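Local coordinates for protein 2-dehydropantoate 2-reductase (Geobacter metallireducens, PDB 3HN2) that probably catalyses the NADPH-dependent reduction of ketopantoate to pantoate, a step in the biosynthesis of pantothenate, at residues A[75-80]-A[86-91]; A[100-105]-A[144-149]. One frame throughout, in Å; residues are numbered along the deposited sequence.

How the contacts relate
Both contacts lie in the N-terminal, Rossmann-type part of the chain and come in series, so that contact 1 is complete before contact 2 begins. The chain first leaves strand 72-75, makes a short loop and returns in helix 85-89, and contact 1 closes this connection. It then enters strand 98-101, next to 72-75 in the sheet. Contact 2 joins segment 100-105 to segment 144-149 on strand 142-150, two places further across the sheet; their nearest ends are 39 residues apart. The two contacts join where the strands adjoin: Val-75 N lies 2.7 Å from Leu-100 O, and Leu-77 O lies 2.7 Å from Gln-103 NE2, both probable hydrogen bonds.

Contact 1 (A[75-80]-A[86-91]); sequences VGLKTF and EELIRP
Val-75 and Leu-77 meet Ile-89 and Leu-88 in two methyl contacts, and the interaction between the segments is wholly apolar. In the first, CG2 of Val-75 touches CD1 of Ile-89 at 3.9 Å, the two side chains crossing at about a right angle. Ile-89 has CG1 beside its backbone N (chi1 -62°) and extends from there to CD1, so its far methyl makes the touch while CG2 stays back. In the second, the forks of two leucines meet: CD1 of Leu-88 lies against both methyls of Leu-77, 4.0 Å from its CD1 and 4.1 Å from its CD2.

The segments belong to a beta-alpha-beta unit of the Rossmann-type fold, in which strand 72-75 leads through a loop to helix 85-89 and back to the parallel strand 98-101. Val-75 ends the first strand and Leu-77 lies in the loop just beyond it; the helix thus rests on the point where the chain leaves the sheet. Tyr-85, at the start of that helix, touches both Val-75 and Leu-77, while Ile-89 also packs on Leu-112 and Phe-116.

Polar bonds to other parts of the chain also hold the loop. Besides the bond from Leu-77 to Gln-103, Thr-79 OG1 is bonded to Glu-270 OE1, which ties the loop to the C-terminal part of the chain.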
loop_
_atom_site.group_PDB
_atom_site.type_symbol
_atom_site.label_atom_id
_atom_site.label_comp_id
_atom_site.label_asym_id
_atom_site.label_seq_id
_atom_site.Cartn_x
_atom_site.Cartn_y
_atom_site.Cartn_z
ATOM N N VAL A 75 5.770 14.807 -21.413
ATOM C CA VAL A 75 6.148 15.885 -20.516
ATOM C C VAL A 75 6.193 15.351 -19.069
ATOM O O VAL A 75 5.185 14.885 -18.532
ATOM C CB VAL A 75 5.193 17.087 -20.641
ATOM C CG1 VAL A 75 5.709 18.263 -19.840
ATOM C CG2 VAL A 75 5.032 17.493 -22.107
ATOM N N GLY A 76 7.382 15.392 -18.470
ATOM C CA GLY A 76 7.580 15.007 -17.077
ATOM C C GLY A 76 8.171 16.141 -16.261
ATOM O O GLY A 76 8.759 15.909 -15.198
ATOM N N LEU A 77 8.010 17.366 -16.769
ATOM C CA LEU A 77 8.497 18.589 -16.126
ATOM C C LEU A 77 7.875 18.820 -14.761
ATOM O O LEU A 77 6.730 18.447 -14.519
ATOM C CB LEU A 77 8.172 19.813 -16.990
ATOM C CG LEU A 77 9.049 20.255 -18.161
ATOM C CD1 LEU A 77 8.284 21.267 -18.996
ATOM C CD2 LEU A 77 10.378 20.838 -17.693
ATOM N N LYS A 78 8.641 19.435 -13.869
ATOM C CA LYS A 78 8.076 19.961 -12.640
ATOM C C LYS A 78 7.259 21.195 -13.004
ATOM O O LYS A 78 7.675 21.993 -13.848
ATOM C CB LYS A 78 9.173 20.279 -11.629
ATOM C CG LYS A 78 9.292 19.256 -10.505
ATOM C CD LYS A 78 9.823 17.909 -10.984
ATOM C CE LYS A 78 9.180 16.753 -10.221
ATOM N NZ LYS A 78 9.422 16.818 -8.749
ATOM N N THR A 79 6.095 21.335 -12.372
ATOM C CA THR A 79 5.060 22.280 -12.817
ATOM C C THR A 79 5.368 23.765 -12.611
ATOM O O THR A 79 4.654 24.621 -13.128
ATOM C CB THR A 79 3.689 21.947 -12.196
ATOM O OG1 THR A 79 3.826 21.781 -10.777
ATOM C CG2 THR A 79 3.127 20.670 -12.801
ATOM N N PHE A 80 6.429 24.072 -11.868
ATOM C CA PHE A 80 6.893 25.454 -11.747
ATOM C C PHE A 80 7.697 25.923 -12.971
ATOM O O PHE A 80 7.971 27.116 -13.121
ATOM C CB PHE A 80 7.665 25.690 -10.440
ATOM C CG PHE A 80 8.627 24.594 -10.078
ATOM C CD1 PHE A 80 8.296 23.662 -9.098
ATOM C CD2 PHE A 80 9.879 24.515 -10.684
ATOM C CE1 PHE A 80 9.186 22.651 -8.741
ATOM C CE2 PHE A 80 10.777 23.509 -10.337
ATOM C CZ PHE A 80 10.433 22.579 -9.358
ATOM N N GLU A 86 6.494 26.707 -24.051
ATOM C CA GLU A 86 6.615 27.142 -25.444
ATOM C C GLU A 86 8.001 26.885 -26.031
ATOM O O GLU A 86 8.109 26.272 -27.092
ATOM C CB GLU A 86 6.204 28.616 -25.586
ATOM C CG GLU A 86 6.192 29.162 -27.017
ATOM C CD GLU A 86 7.340 30.124 -27.287
ATOM O OE1 GLU A 86 8.215 29.793 -28.115
ATOM O OE2 GLU A 86 7.369 31.212 -26.667
ATOM N N GLU A 87 9.052 27.313 -25.329
ATOM C CA GLU A 87 10.426 27.123 -25.819
ATOM C C GLU A 87 10.849 25.651 -25.919
ATOM O O GLU A 87 11.548 25.267 -26.859
ATOM C CB GLU A 87 11.447 27.934 -25.001
ATOM C CG GLU A 87 11.502 27.625 -23.504
ATOM C CD GLU A 87 12.894 27.802 -22.907
ATOM O OE1 GLU A 87 12.998 28.402 -21.816
ATOM O OE2 GLU A 87 13.884 27.339 -23.519
ATOM N N LEU A 88 10.389 24.835 -24.970
ATOM C CA LEU A 88 10.829 23.444 -24.859
ATOM C C LEU A 88 10.090 22.457 -25.762
ATOM O O LEU A 88 10.650 21.428 -26.134
ATOM C CB LEU A 88 10.745 22.969 -23.403
ATOM C CG LEU A 88 11.689 23.575 -22.361
ATOM C CD1 LEU A 88 11.214 23.202 -20.976
ATOM C CD2 LEU A 88 13.129 23.128 -22.572
ATOM N N ILE A 89 8.841 22.759 -26.111
ATOM C CA ILE A 89 7.999 21.800 -26.834
ATOM C C ILE A 89 7.736 22.169 -28.310
ATOM O O ILE A 89 7.701 21.280 -29.160
ATOM C CB ILE A 89 6.693 21.470 -26.032
ATOM C CG1 ILE A 89 7.053 20.826 -24.686
ATOM C CG2 ILE A 89 5.765 20.522 -26.799
ATOM C CD1 ILE A 89 5.962 20.906 -23.636
ATOM N N ARG A 90 7.593 23.463 -28.612
ATOM C CA ARG A 90 7.348 23.943 -29.996
ATOM C C ARG A 90 8.219 23.353 -31.129
ATOM O O ARG A 90 7.665 22.989 -32.174
ATOM C CB ARG A 90 7.264 25.490 -30.055
ATOM C CG ARG A 90 7.734 26.176 -31.348
ATOM C CD ARG A 90 6.655 26.253 -32.432
ATOM N NE ARG A 90 5.796 27.427 -32.295
ATOM C CZ ARG A 90 4.586 27.420 -31.738
ATOM N NH1 ARG A 90 3.889 28.546 -31.664
ATOM N NH2 ARG A 90 4.068 26.296 -31.256
ATOM N N PRO A 91 9.563 23.233 -30.938
ATOM C CA PRO A 91 10.354 22.565 -31.989
ATOM C C PRO A 91 10.047 21.075 -32.221
ATOM O O PRO A 91 10.388 20.542 -33.278
ATOM C CB PRO A 91 11.796 22.716 -31.490
ATOM C CG PRO A 91 11.759 23.835 -30.516
ATOM C CD PRO A 91 10.443 23.703 -29.847
#

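Contact 2 (A[100-105]-A[144-149]); sequences LTLQNG and GRIILG
The eight-stranded mixed sheet of the Rossmann-type domain carries this contact on one of its faces, where strand 98-101 and the turn after it meet strand 142-150 across the intervening strand 121-129. The segments are not sheet neighbours, and their CA atoms come no nearer than 8.7 Å, between Leu-102 and Ile-146. They are bridged over the middle strand by two apolar pairs, all four residues being buried.

Leu-100 and Leu-148 form one pair, their side chains crossing at about a right angle, with CD1 of Leu-100 3.8 Å from CD2 of Leu-148. With CG opposite its own backbone N (chi1 175°), Leu-100 presents CD1 to Leu-148. Helix 157-168 packs over this region: its Phe-166 touches Leu-100, Ile-146 and Leu-148, and its Leu-162 touches Leu-148 as well. Ala-126 of the middle strand touches both Leu-102 and Ile-146, consistent with the second pair reaching across it.

The strand ends at Thr-101, and in the loop that follows Gln-103 is held by a hydrogen bond between its OE1 and Tyr-85 OH, while Arg-183 NH2 bonds the carbonyls of Gln-103 and Gly-105. The side chains of Leu-102 and Ile-146 also cross at about a right angle, and in this pair a single methyl reaches two: CD2 of Leu-102 lies 3.9 Å from CG2 and 4.1 Å from CD1 of Ile-146.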
loop_
_atom_site.group_PDB
_atom_site.type_symbol
_atom_site.label_atom_id
_atom_site.label_comp_id
_atom_site.label_asym_id
_atom_site.label_seq_id
_atom_site.Cartn_x
_atom_site.Cartn_y
_atom_site.Cartn_z
ATOM N N LEU A 100 1.822 14.144 -24.247
ATOM C CA LEU A 100 1.395 13.379 -23.079
ATOM C C LEU A 100 1.951 13.992 -21.804
ATOM O O LEU A 100 3.165 14.023 -21.596
ATOM C CB LEU A 100 1.816 11.910 -23.214
ATOM C CG LEU A 100 1.620 10.873 -22.095
ATOM C CD1 LEU A 100 0.224 10.899 -21.525
ATOM C CD2 LEU A 100 1.910 9.490 -22.646
ATOM N N THR A 101 1.054 14.484 -20.957
ATOM C CA THR A 101 1.455 15.081 -19.692
ATOM C C THR A 101 1.301 14.088 -18.512
ATOM O O THR A 101 0.255 13.446 -18.346
ATOM C CB THR A 101 0.752 16.450 -19.478
ATOM O OG1 THR A 101 1.511 17.255 -18.574
ATOM C CG2 THR A 101 -0.667 16.305 -18.978
ATOM N N LEU A 102 2.367 13.940 -17.731
ATOM C CA LEU A 102 2.387 13.001 -16.598
ATOM C C LEU A 102 2.683 13.694 -15.275
ATOM O O LEU A 102 2.845 13.045 -14.240
ATOM C CB LEU A 102 3.426 11.905 -16.828
ATOM C CG LEU A 102 3.113 10.724 -17.743
ATOM C CD1 LEU A 102 4.377 9.931 -17.979
ATOM C CD2 LEU A 102 2.047 9.838 -17.146
ATOM N N GLN A 103 2.746 15.019 -15.324
ATOM C CA GLN A 103 3.071 15.838 -14.165
ATOM C C GLN A 103 1.911 15.956 -13.188
ATOM O O GLN A 103 0.802 15.510 -13.465
ATOM C CB GLN A 103 3.565 17.213 -14.618
ATOM C CG GLN A 103 3.467 17.412 -16.127
ATOM C CD GLN A 103 3.671 18.844 -16.566
ATOM O OE1 GLN A 103 2.799 19.433 -17.196
ATOM N NE2 GLN A 103 4.824 19.413 -16.238
ATOM N N ASN A 104 2.181 16.566 -12.039
ATOM C CA ASN A 104 1.243 16.575 -10.922
ATOM C C ASN A 104 0.307 17.777 -10.885
ATOM O O ASN A 104 0.642 18.857 -11.366
ATOM C CB ASN A 104 2.009 16.469 -9.599
ATOM C CG ASN A 104 2.723 15.143 -9.445
ATOM O OD1 ASN A 104 2.502 14.207 -10.219
ATOM N ND2 ASN A 104 3.585 15.053 -8.439
ATOM N N GLY A 105 -0.869 17.570 -10.301
ATOM C CA GLY A 105 -1.825 18.640 -10.087
ATOM C C GLY A 105 -2.688 18.882 -11.298
ATOM O O GLY A 105 -2.906 17.983 -12.106
ATOM N N GLY A 144 4.107 2.385 -10.295
ATOM C CA GLY A 144 4.503 2.854 -11.617
ATOM C C GLY A 144 3.357 2.859 -12.604
ATOM O O GLY A 144 3.537 3.227 -13.765
ATOM N N ARG A 145 2.177 2.453 -12.137
ATOM C CA ARG A 145 0.988 2.356 -12.984
ATOM C C ARG A 145 0.490 3.718 -13.478
ATOM O O ARG A 145 0.722 4.741 -12.834
ATOM C CB ARG A 145 -0.123 1.572 -12.275
ATOM C CG ARG A 145 -0.711 2.240 -11.056
ATOM C CD ARG A 145 -1.933 1.480 -10.567
ATOM N NE ARG A 145 -2.718 2.272 -9.623
ATOM C CZ ARG A 145 -3.694 3.110 -9.970
ATOM N NH1 ARG A 145 -4.023 3.274 -11.244
ATOM N NH2 ARG A 145 -4.346 3.786 -9.035
ATOM N N ILE A 146 -0.157 3.724 -14.643
ATOM C CA ILE A 146 -0.606 4.961 -15.289
ATOM C C ILE A 146 -2.058 4.816 -15.760
ATOM O O ILE A 146 -2.434 3.775 -16.302
ATOM C CB ILE A 146 0.298 5.336 -16.515
ATOM C CG1 ILE A 146 1.774 5.459 -16.124
ATOM C CG2 ILE A 146 -0.159 6.649 -17.183
ATOM C CD1 ILE A 146 2.700 5.755 -17.301
ATOM N N ILE A 147 -2.871 5.852 -15.555
ATOM C CA ILE A 147 -4.206 5.913 -16.152
ATOM C C ILE A 147 -4.216 6.986 -17.260
ATOM O O ILE A 147 -3.933 8.159 -16.999
ATOM C CB ILE A 147 -5.310 6.204 -15.104
ATOM C CG1 ILE A 147 -5.121 5.355 -13.838
ATOM C CG2 ILE A 147 -6.702 5.963 -15.700
ATOM C CD1 ILE A 147 -6.033 5.761 -12.691
ATOM N N LEU A 148 -4.543 6.572 -18.485
ATOM C CA LEU A 148 -4.484 7.452 -19.671
ATOM C C LEU A 148 -5.845 7.995 -20.103
ATOM O O LEU A 148 -6.770 7.233 -20.384
ATOM C CB LEU A 148 -3.841 6.722 -20.857
ATOM C CG LEU A 148 -2.345 6.400 -20.802
ATOM C CD1 LEU A 148 -1.877 5.735 -22.060
ATOM C CD2 LEU A 148 -1.510 7.637 -20.501
ATOM N N GLY A 149 -5.958 9.317 -20.152
ATOM C CA GLY A 149 -7.162 9.965 -20.665
ATOM C C GLY A 149 -6.859 10.989 -21.753
ATOM O O GLY A 149 -5.785 11.587 -21.785
#